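Local coordinates for protein putative fumarylpyruvate hydrolase (Burkholderia cenocepacia, PDB 4MAQ) that belongs to the fumarylacetoacetate hydrolase family and has a largely beta fold, in an assembly of two copies of the chain, at residues 147-152 / 228-233; 119-124 / 138-143; 56-61 / 190-195. All blocks are in the same frame, centred on the assembly; numbering follows the deposited sequence. Where two conformers were deposited one is given.

Contact 1 (147-152 / 228-233); sequences PVTALR and GIATFE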
loop_
_atom_site.group_PDB
_atom_site.type_symbol
_atom_site.label_atom_id
_atom_site.label_comp_id
_atom_site.label_asym_id
_atom_site.label_seq_id
_atom_site.Cartn_x
_atom_site.Cartn_y
_atom_site.Cartn_z
ATOM N N PRO B 147 -4.368 2.525 -13.664
ATOM C CA PRO B 147 -4.326 3.632 -14.614
ATOM C C PRO B 147 -5.409 4.680 -14.301
ATOM O O PRO B 147 -6.552 4.318 -14.017
ATOM C CB PRO B 147 -4.607 2.972 -15.988
ATOM C CG PRO B 147 -4.626 1.516 -15.758
ATOM C CD PRO B 147 -4.636 1.222 -14.303
ATOM N N VAL B 148 -5.041 5.962 -14.341
ATOM C CA VAL B 148 -5.957 7.072 -14.050
ATOM C C VAL B 148 -5.746 8.158 -15.114
ATOM O O VAL B 148 -4.604 8.411 -15.539
ATOM C CB VAL B 148 -5.731 7.645 -12.610
ATOM C CG1 VAL B 148 -6.677 8.804 -12.290
ATOM C CG2 VAL B 148 -5.882 6.567 -11.537
ATOM N N THR B 149 -6.830 8.836 -15.495
ATOM C CA THR B 149 -6.741 9.989 -16.384
ATOM C C THR B 149 -6.125 11.186 -15.686
ATOM O O THR B 149 -6.019 11.233 -14.449
ATOM C CB THR B 149 -8.122 10.408 -16.897
ATOM O OG1 THR B 149 -8.948 10.826 -15.793
ATOM C CG2 THR B 149 -8.778 9.262 -17.679
ATOM N N ALA B 150 -5.782 12.210 -16.467
ATOM C CA ALA B 150 -5.558 13.502 -15.874
ATOM C C ALA B 150 -6.764 13.891 -14.993
ATOM O O ALA B 150 -7.939 13.554 -15.296
ATOM C CB ALA B 150 -5.310 14.527 -16.977
ATOM N N LEU B 151 -6.457 14.555 -13.887
ATOM C CA LEU B 151 -7.479 15.014 -12.964
ATOM C C LEU B 151 -7.989 16.397 -13.319
ATOM O O LEU B 151 -7.243 17.238 -13.839
ATOM C CB LEU B 151 -6.923 15.049 -11.542
ATOM C CG LEU B 151 -6.268 13.758 -11.032
ATOM C CD1 LEU B 151 -5.824 13.981 -9.599
ATOM C CD2 LEU B 151 -7.161 12.522 -11.118
ATOM N N ARG B 152 -9.264 16.627 -13.003
ATOM C CA ARG B 152 -9.853 17.967 -13.080
ATOM C C ARG B 152 -10.218 18.462 -11.692
ATOM O O ARG B 152 -10.748 17.705 -10.869
ATOM C CB ARG B 152 -11.088 17.969 -13.970
ATOM C CG ARG B 152 -10.794 17.614 -15.419
ATOM C CD ARG B 152 -12.056 17.729 -16.241
ATOM N NE ARG B 152 -12.271 19.126 -16.525
ATOM C CZ ARG B 152 -13.401 19.637 -16.993
ATOM N NH1 ARG B 152 -13.485 20.955 -17.230
ATOM N NH2 ARG B 152 -14.441 18.836 -17.229
ATOM N N GLY B 228 -18.439 14.206 -18.483
ATOM C CA GLY B 228 -18.062 15.480 -17.885
ATOM C C GLY B 228 -16.751 15.471 -17.118
ATOM O O GLY B 228 -16.252 16.536 -16.728
ATOM N N ILE B 229 -16.174 14.283 -16.889
ATOM C CA ILE B 229 -14.965 14.202 -16.082
ATOM C C ILE B 229 -13.743 13.937 -16.967
ATOM O O ILE B 229 -12.833 14.774 -17.029
ATOM C CB ILE B 229 -15.074 13.143 -14.944
ATOM C CG1 ILE B 229 -16.281 13.437 -14.035
ATOM C CG2 ILE B 229 -13.767 13.022 -14.155
ATOM C CD1 ILE B 229 -16.279 14.804 -13.376
ATOM N N ALA B 230 -13.734 12.800 -17.664
ATOM C CA ALA B 230 -12.633 12.466 -18.581
ATOM C C ALA B 230 -13.026 11.283 -19.426
ATOM O O ALA B 230 -13.914 10.506 -19.048
ATOM C CB ALA B 230 -11.374 12.132 -17.793
ATOM N N THR B 231 -12.365 11.137 -20.569
ATOM C CA THR B 231 -12.352 9.869 -21.284
ATOM C C THR B 231 -10.904 9.451 -21.416
ATOM O O THR B 231 -9.993 10.254 -21.185
ATOM C CB THR B 231 -13.017 9.963 -22.676
ATOM O OG1 THR B 231 -12.300 10.915 -23.475
ATOM C CG2 THR B 231 -14.480 10.379 -22.540
ATOM N N PHE B 232 -10.682 8.203 -21.794
ATOM C CA PHE B 232 -9.333 7.702 -21.971
ATOM C C PHE B 232 -9.289 6.662 -23.079
ATOM O O PHE B 232 -10.333 6.073 -23.481
ATOM C CB PHE B 232 -8.753 7.097 -20.678
ATOM C CG PHE B 232 -9.448 5.854 -20.235
ATOM C CD1 PHE B 232 -9.107 4.612 -20.754
ATOM C CD2 PHE B 232 -10.456 5.913 -19.262
ATOM C CE1 PHE B 232 -9.765 3.451 -20.339
ATOM C CE2 PHE B 232 -11.120 4.756 -18.847
ATOM C CZ PHE B 232 -10.776 3.523 -19.398
ATOM N N GLU B 233 -8.061 6.430 -23.540
ATOM C CA GLU B 233 -7.762 5.379 -24.519
ATOM C C GLU B 233 -6.334 4.903 -24.262
ATOM O O GLU B 233 -5.425 5.713 -24.218
ATOM C CB GLU B 233 -7.916 5.931 -25.937
ATOM C CG GLU B 233 -7.536 4.949 -27.064
ATOM C CD GLU B 233 -8.091 5.344 -28.425
ATOM O OE1 GLU B 233 -9.075 6.145 -28.497
ATOM O OE2 GLU B 233 -7.557 4.858 -29.445
HETATM O O HOH W 1 -9.781 15.029 -16.990
#
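A classic beta bulge, in which Ile229 and Ala230 both face Val226, opens the strand 230-236, and across from it passes the broken stretch of strand 146-153. The two backbones run nearly antiparallel, 155° apart end to end, yet no direct backbone hydrogen bond joins them; side chains and a water fill the gap. Thr149 carries the centre of the contact. Its OG1 sits in the crowded position between the backbone N and the carbonyl carbon (chi1 63°), lies 3.4 Å from Ala230 CB, and donates to its neighbour's carbonyl, Ala150 O, from above the carbonyl plane. The same rotamer puts Thr149 CG2 anti to the carbonyl carbon, beside the backbone N, 3.7 Å from Phe232 CB. One water bridges the mainchains, donating to Ala150 O at 2.9 Å and to Ile229 O at 3.1 Å. Farther along, the Arg152 chain, bent at chi3, lays its CD 3.2 Å from Ile229 O and brings NH2 to Gly228 O at 3.0 Å, a weak hydrogen bond because the N-H points well off the acceptor (121°). Gly228 has a positive phi, which favours glycine. The contact joins two sheets: Thr149 OG1 also bonds to Val116 N, while Ile229 and Phe232 lean on Val116 and Val118 of strand 111-122, and Leu151 packs behind, against strands 85-95 and 21-23.

Contact 2 (119-124 / 138-143); sequences DLTRRD and WAKGFD
The end of strand 111-122 meets the short helix 137-140 with CA atoms only 4.6 Å apart at Arg122 and Ala139. Arg122 N, at the N-cap position of helix 123-132, donates to Ala139 O at 2.9 Å, in the carbonyl plane and on a lone pair, and Thr121 CA adds a CA-H...O contact to the same oxygen. The Arg122 side chain, bent at chi3 (-73°), then grips Trp138 O side-on with NE (2.9 Å) and NH2 (2.8 Å), the oxygen lying in the guanidinium plane. Over one face of the guanidinium lies Phe142 CB, and Arg122 CG stands 3.9 Å from the Phe142 ring centroid in a CH-pi contact. At the other end Lys140, bent at chi2, donates from NZ to Thr121 OG1 (2.8 Å) and forms a salt bridge to Asp119 OD2, also 2.8 Å; Asp119 OD1 pairs with Lys64, so the buried carboxylate lies between two lysines, which would favour its charged form. Arg122 NH1 hydrogen-bonds to Pro80 O of its own chain and to Ser196 O of the second subunit. The arrangement is a strand-helix-helix connection whose returning chain is tied back to the strand end, here beside the subunit interface.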
loop_
_atom_site.group_PDB
_atom_site.type_symbol
_atom_site.label_atom_id
_atom_site.label_comp_id
_atom_site.label_asym_id
_atom_site.label_seq_id
_atom_site.Cartn_x
_atom_site.Cartn_y
_atom_site.Cartn_z
ATOM N N ASP B 119 -9.478 -0.003 -12.111
ATOM C CA ASP B 119 -8.927 -0.934 -11.137
ATOM C C ASP B 119 -8.605 -2.205 -11.922
ATOM O O ASP B 119 -9.509 -2.896 -12.400
ATOM C CB ASP B 119 -9.968 -1.160 -10.035
ATOM C CG ASP B 119 -9.601 -2.283 -9.065
ATOM O OD1 ASP B 119 -8.431 -2.695 -9.021
ATOM O OD2 ASP B 119 -10.507 -2.758 -8.344
ATOM N N LEU B 120 -7.327 -2.470 -12.123
ATOM C CA LEU B 120 -6.903 -3.725 -12.752
ATOM C C LEU B 120 -6.618 -4.790 -11.707
ATOM O O LEU B 120 -6.044 -4.486 -10.669
ATOM C CB LEU B 120 -5.666 -3.492 -13.637
ATOM C CG LEU B 120 -5.887 -2.558 -14.835
ATOM C CD1 LEU B 120 -4.570 -2.278 -15.539
ATOM C CD2 LEU B 120 -6.873 -3.182 -15.815
ATOM N N THR B 121 -6.979 -6.029 -12.031
ATOM C CA THR B 121 -6.859 -7.140 -11.093
ATOM C C THR B 121 -6.230 -8.355 -11.738
ATOM O O THR B 121 -6.618 -8.738 -12.840
ATOM C CB THR B 121 -8.246 -7.598 -10.598
ATOM O OG1 THR B 121 -8.966 -6.464 -10.141
ATOM C CG2 THR B 121 -8.146 -8.619 -9.443
ATOM N N ARG B 122 -5.295 -8.988 -11.037
ATOM C CA ARG B 122 -4.830 -10.330 -11.443
ATOM C C ARG B 122 -5.851 -11.284 -10.823
ATOM O O ARG B 122 -5.731 -11.672 -9.658
ATOM C CB ARG B 122 -3.393 -10.563 -10.984
ATOM C CG ARG B 122 -2.418 -9.643 -11.725
ATOM C CD ARG B 122 -0.957 -10.014 -11.478
ATOM N NE ARG B 122 -0.465 -9.664 -10.144
ATOM C CZ ARG B 122 0.817 -9.645 -9.790
ATOM N NH1 ARG B 122 1.786 -9.849 -10.688
ATOM N NH2 ARG B 122 1.135 -9.343 -8.531
ATOM N N ARG B 123 -6.903 -11.597 -11.586
ATOM C CA ARG B 123 -8.112 -12.243 -11.049
ATOM C C ARG B 123 -7.848 -13.685 -10.638
ATOM O O ARG B 123 -8.449 -14.175 -9.688
ATOM C CB ARG B 123 -9.248 -12.135 -12.072
ATOM N N ASP B 124 -6.965 -14.364 -11.360
ATOM C CA ASP B 124 -6.543 -15.698 -10.951
ATOM C C ASP B 124 -5.886 -15.693 -9.571
ATOM O O ASP B 124 -6.226 -16.520 -8.711
ATOM C CB ASP B 124 -5.670 -16.393 -12.009
ATOM C CG ASP B 124 -4.605 -15.507 -12.633
ATOM O OD1 ASP B 124 -4.355 -14.362 -12.184
ATOM O OD2 ASP B 124 -3.976 -16.003 -13.595
ATOM N N TRP B 138 -1.195 -9.091 -3.945
ATOM C CA TRP B 138 -0.727 -9.550 -5.238
ATOM C C TRP B 138 -1.801 -9.371 -6.330
ATOM O O TRP B 138 -1.471 -9.052 -7.470
ATOM C CB TRP B 138 -0.266 -11.001 -5.146
ATOM C CG TRP B 138 1.197 -11.238 -4.817
ATOM C CD1 TRP B 138 1.873 -12.391 -5.073
ATOM C CD2 TRP B 138 2.154 -10.348 -4.184
ATOM N NE1 TRP B 138 3.173 -12.285 -4.666
ATOM C CE2 TRP B 138 3.382 -11.045 -4.122
ATOM C CE3 TRP B 138 2.104 -9.035 -3.690
ATOM C CZ2 TRP B 138 4.542 -10.481 -3.573
ATOM C CZ3 TRP B 138 3.280 -8.469 -3.162
ATOM C CH2 TRP B 138 4.464 -9.199 -3.103
ATOM N N ALA B 139 -3.068 -9.599 -5.968
ATOM C CA ALA B 139 -4.167 -9.499 -6.920
ATOM C C ALA B 139 -4.451 -8.045 -7.331
ATOM O O ALA B 139 -4.858 -7.801 -8.468
ATOM C CB ALA B 139 -5.409 -10.158 -6.376
ATOM N N LYS B 140 -4.263 -7.101 -6.399
ATOM C CA LYS B 140 -4.814 -5.765 -6.571
ATOM C C LYS B 140 -3.791 -4.642 -6.601
ATOM O O LYS B 140 -4.122 -3.547 -7.084
ATOM C CB LYS B 140 -5.781 -5.466 -5.430
ATOM C CG LYS B 140 -7.165 -6.116 -5.582
ATOM C CD LYS B 140 -7.957 -5.598 -6.801
ATOM C CE LYS B 140 -9.433 -6.005 -6.681
ATOM N NZ LYS B 140 -10.184 -5.513 -7.860
ATOM N N GLY B 141 -2.588 -4.884 -6.068
ATOM C CA GLY B 141 -1.616 -3.805 -5.829
ATOM C C GLY B 141 -0.324 -3.919 -6.590
ATOM O O GLY B 141 0.732 -3.434 -6.155
ATOM N N PHE B 142 -0.418 -4.541 -7.755
ATOM C CA PHE B 142 0.737 -4.834 -8.596
ATOM C C PHE B 142 1.142 -3.629 -9.475
ATOM O O PHE B 142 0.522 -2.550 -9.400
ATOM C CB PHE B 142 0.451 -6.109 -9.429
ATOM C CG PHE B 142 -0.754 -5.978 -10.319
ATOM C CD1 PHE B 142 -2.047 -6.270 -9.833
ATOM C CD2 PHE B 142 -0.608 -5.499 -11.621
ATOM C CE1 PHE B 142 -3.147 -6.115 -10.661
ATOM C CE2 PHE B 142 -1.718 -5.322 -12.439
ATOM C CZ PHE B 142 -2.989 -5.630 -11.964
ATOM N N ASP B 143 2.177 -3.783 -10.297
ATOM C CA ASP B 143 2.643 -2.638 -11.087
ATOM C C ASP B 143 1.612 -2.184 -12.093
ATOM O O ASP B 143 0.992 -3.022 -12.766
ATOM C CB ASP B 143 3.937 -2.976 -11.825
ATOM C CG ASP B 143 5.092 -3.244 -10.888
ATOM O OD1 ASP B 143 5.057 -2.782 -9.720
ATOM O OD2 ASP B 143 6.057 -3.908 -11.319
#

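Contact 3 (56-61 / 190-195); sequences REPPFF and IAYVSR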
loop_
_atom_site.group_PDB
_atom_site.type_symbol
_atom_site.label_atom_id
_atom_site.label_comp_id
_atom_site.label_asym_id
_atom_site.label_seq_id
_atom_site.Cartn_x
_atom_site.Cartn_y
_atom_site.Cartn_z
ATOM N N ARG B 56 -28.294 -1.207 3.662
ATOM C CA ARG B 56 -26.966 -1.330 3.054
ATOM C C ARG B 56 -25.971 -1.878 4.061
ATOM O O ARG B 56 -25.961 -1.468 5.230
ATOM C CB ARG B 56 -26.443 0.020 2.573
ATOM C CG ARG B 56 -27.266 0.674 1.490
ATOM C CD ARG B 56 -26.726 2.067 1.224
ATOM N NE ARG B 56 -27.052 2.994 2.304
ATOM C CZ ARG B 56 -26.849 4.302 2.241
ATOM N NH1 ARG B 56 -27.181 5.081 3.265
ATOM N NH2 ARG B 56 -26.320 4.834 1.144
ATOM N N GLU B 57 -25.135 -2.804 3.611
ATOM C CA GLU B 57 -24.010 -3.224 4.433
ATOM C C GLU B 57 -22.884 -2.202 4.295
ATOM O O GLU B 57 -22.736 -1.572 3.245
ATOM C CB GLU B 57 -23.560 -4.666 4.112
ATOM C CG GLU B 57 -22.531 -4.855 3.002
ATOM C CD GLU B 57 -21.986 -6.281 2.935
ATOM O OE1 GLU B 57 -21.464 -6.783 3.955
ATOM O OE2 GLU B 57 -22.069 -6.906 1.855
ATOM N N PRO B 58 -22.112 -2.005 5.371
ATOM C CA PRO B 58 -20.957 -1.121 5.305
ATOM C C PRO B 58 -20.015 -1.555 4.176
ATOM O O PRO B 58 -19.890 -2.760 3.891
ATOM C CB PRO B 58 -20.289 -1.315 6.670
ATOM C CG PRO B 58 -21.395 -1.777 7.570
ATOM C CD PRO B 58 -22.238 -2.651 6.696
ATOM N N PRO B 59 -19.334 -0.585 3.537
ATOM C CA PRO B 59 -18.374 -0.930 2.489
ATOM C C PRO B 59 -17.124 -1.572 3.083
ATOM O O PRO B 59 -16.856 -1.452 4.278
ATOM C CB PRO B 59 -18.000 0.433 1.907
ATOM C CG PRO B 59 -18.152 1.380 3.061
ATOM C CD PRO B 59 -19.303 0.849 3.879
ATOM N N PHE B 60 -16.364 -2.265 2.254
ATOM C CA PHE B 60 -15.006 -2.688 2.625
ATOM C C PHE B 60 -14.032 -2.129 1.597
ATOM O O PHE B 60 -14.451 -1.641 0.533
ATOM C CB PHE B 60 -14.903 -4.211 2.767
ATOM C CG PHE B 60 -14.984 -4.974 1.471
ATOM C CD1 PHE B 60 -16.220 -5.383 0.951
ATOM C CD2 PHE B 60 -13.823 -5.330 0.775
ATOM C CE1 PHE B 60 -16.289 -6.109 -0.250
ATOM C CE2 PHE B 60 -13.894 -6.061 -0.423
ATOM C CZ PHE B 60 -15.126 -6.448 -0.941
ATOM N N PHE B 61 -12.746 -2.178 1.927
ATOM C CA PHE B 61 -11.727 -1.487 1.150
ATOM C C PHE B 61 -10.481 -2.313 0.950
ATOM O O PHE B 61 -10.059 -3.051 1.845
ATOM C CB PHE B 61 -11.311 -0.207 1.876
ATOM C CG PHE B 61 -12.418 0.802 1.978
ATOM C CD1 PHE B 61 -13.294 0.801 3.064
ATOM C CD2 PHE B 61 -12.578 1.763 0.986
ATOM C CE1 PHE B 61 -14.325 1.726 3.134
ATOM C CE2 PHE B 61 -13.588 2.702 1.072
ATOM C CZ PHE B 61 -14.461 2.685 2.140
ATOM N N ILE B 190 -15.907 8.674 1.705
ATOM C CA ILE B 190 -14.872 9.493 2.331
ATOM C C ILE B 190 -14.947 9.364 3.852
ATOM O O ILE B 190 -13.940 9.162 4.519
ATOM C CB ILE B 190 -15.005 10.965 1.915
ATOM C CG1 ILE B 190 -14.612 11.118 0.436
ATOM C CG2 ILE B 190 -14.220 11.884 2.842
ATOM C CD1 ILE B 190 -15.012 12.445 -0.156
ATOM N N ALA B 191 -16.142 9.526 4.411
ATOM C CA ALA B 191 -16.340 9.391 5.856
ATOM C C ALA B 191 -15.829 8.034 6.392
ATOM O O ALA B 191 -15.103 7.989 7.393
ATOM C CB ALA B 191 -17.813 9.608 6.207
ATOM N N TYR B 192 -16.184 6.941 5.711
ATOM C CA TYR B 192 -15.772 5.609 6.120
ATOM C C TYR B 192 -14.239 5.460 6.107
ATOM O O TYR B 192 -13.652 4.949 7.079
ATOM C CB TYR B 192 -16.397 4.563 5.203
ATOM C CG TYR B 192 -17.710 4.005 5.686
ATOM C CD1 TYR B 192 -17.738 3.178 6.798
ATOM C CD2 TYR B 192 -18.912 4.298 5.044
ATOM C CE1 TYR B 192 -18.914 2.642 7.268
ATOM C CE2 TYR B 192 -20.116 3.771 5.509
ATOM C CZ TYR B 192 -20.108 2.941 6.630
ATOM O OH TYR B 192 -21.258 2.375 7.142
ATOM N N VAL B 193 -13.577 5.937 5.048
ATOM C CA VAL B 193 -12.114 5.802 5.026
ATOM C C VAL B 193 -11.526 6.583 6.205
ATOM O O VAL B 193 -10.630 6.092 6.903
ATOM C CB VAL B 193 -11.470 6.294 3.707
ATOM C CG1 VAL B 193 -9.940 6.320 3.824
ATOM C CG2 VAL B 193 -11.901 5.410 2.536
ATOM N N SER B 194 -12.069 7.775 6.458
ATOM C CA SER B 194 -11.546 8.652 7.518
ATOM C C SER B 194 -11.753 8.123 8.940
ATOM O O SER B 194 -11.207 8.687 9.878
ATOM C CB SER B 194 -12.182 10.044 7.414
ATOM O OG SER B 194 -13.496 10.056 7.963
ATOM N N ARG B 195 -12.552 7.065 9.103
ATOM C CA ARG B 195 -12.723 6.452 10.415
ATOM C C ARG B 195 -11.718 5.313 10.631
ATOM O O ARG B 195 -11.586 4.828 11.745
ATOM C CB ARG B 195 -14.178 5.987 10.627
ATOM C CG ARG B 195 -15.144 7.165 10.689
ATOM C CD ARG B 195 -16.534 6.772 11.153
ATOM N NE ARG B 195 -17.284 5.992 10.171
ATOM C CZ ARG B 195 -18.209 6.495 9.350
ATOM N NH1 ARG B 195 -18.503 7.790 9.362
ATOM N NH2 ARG B 195 -18.843 5.697 8.502
#
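Helix 186-196 packs against the loop that leads into strand 61-64, a loop-on-helix contact within the fumarylacetoacetate hydrolase fold, held mainly by apolar packing, with no hydrogen bond between the two segments. The tight part is a proline laid on a tyrosine. Pro59 CD stands over the centre of the Tyr192 ring, 3.5 Å from its centroid and 14° off the ring normal, a CH-pi contact over the face; Pro59 CG follows toward the inner rim, 3.6 Å from Tyr192 CD2. The ring is held from both sides, since Arg195 NH2, three residues on along the helix, lies over the centre of the opposite face. The Tyr192 chi1, -93°, lies away from the staggered value. Trp184 adds an edge-to-face contact to the same ring.

Deeper in, Phe61 is buried, its CG anti to the carbonyl carbon (chi1 -65°). The far end of its ring slants toward the helix and meets two residues, Tyr192 and Val193; Phe61 CE1 is 4.1 Å from Tyr192 CB, the looser of the two touches. On the strand side, Phe61 and Val193 both pack on strand 36-39, and Trp138 of the second subunit meets the Phe61 ring with nearly parallel planes.

Toward solvent the contact thins out. Pro58 is exposed and crosses Tyr192 obliquely, with Pro58 CB 3.8 Å from Tyr192 OH. Beyond it Arg56 and Glu57 make no contact with the helix segment; Arg56 turns to Trp184 in a cation-pi contact, and Glu57 forms a salt bridge to Arg134 of the second subunit. The closest approach on the buried side is made by a single methyl: Val193 CG2, anti to the carbonyl carbon, sits 3.5 Å from Phe61 CE2.

All three contacts belong to the fumarylacetoacetate hydrolase region of the chain, their centres 21 to 24 Å apart. Both segments of contact 2 fall between those of contact 3 and come before contact 1 begins, whereas the segments of contacts 1 and 3 alternate along the chain and sit on opposite sides of its centre. Contacts 1 and 2 share a sheet, through neighbouring strands 146-153 and 111-122, and touch where Pro147 CD packs 3.7 Å from Leu120 CD1. Contact 3 stays separate, its nearest atoms about 8 Å from contact 2 and 13 Å from contact 1. Across the dimer, Trp138 of contact 2 meets Phe61 of contact 3 of the second subunit, whereas no other chain touches contact 1.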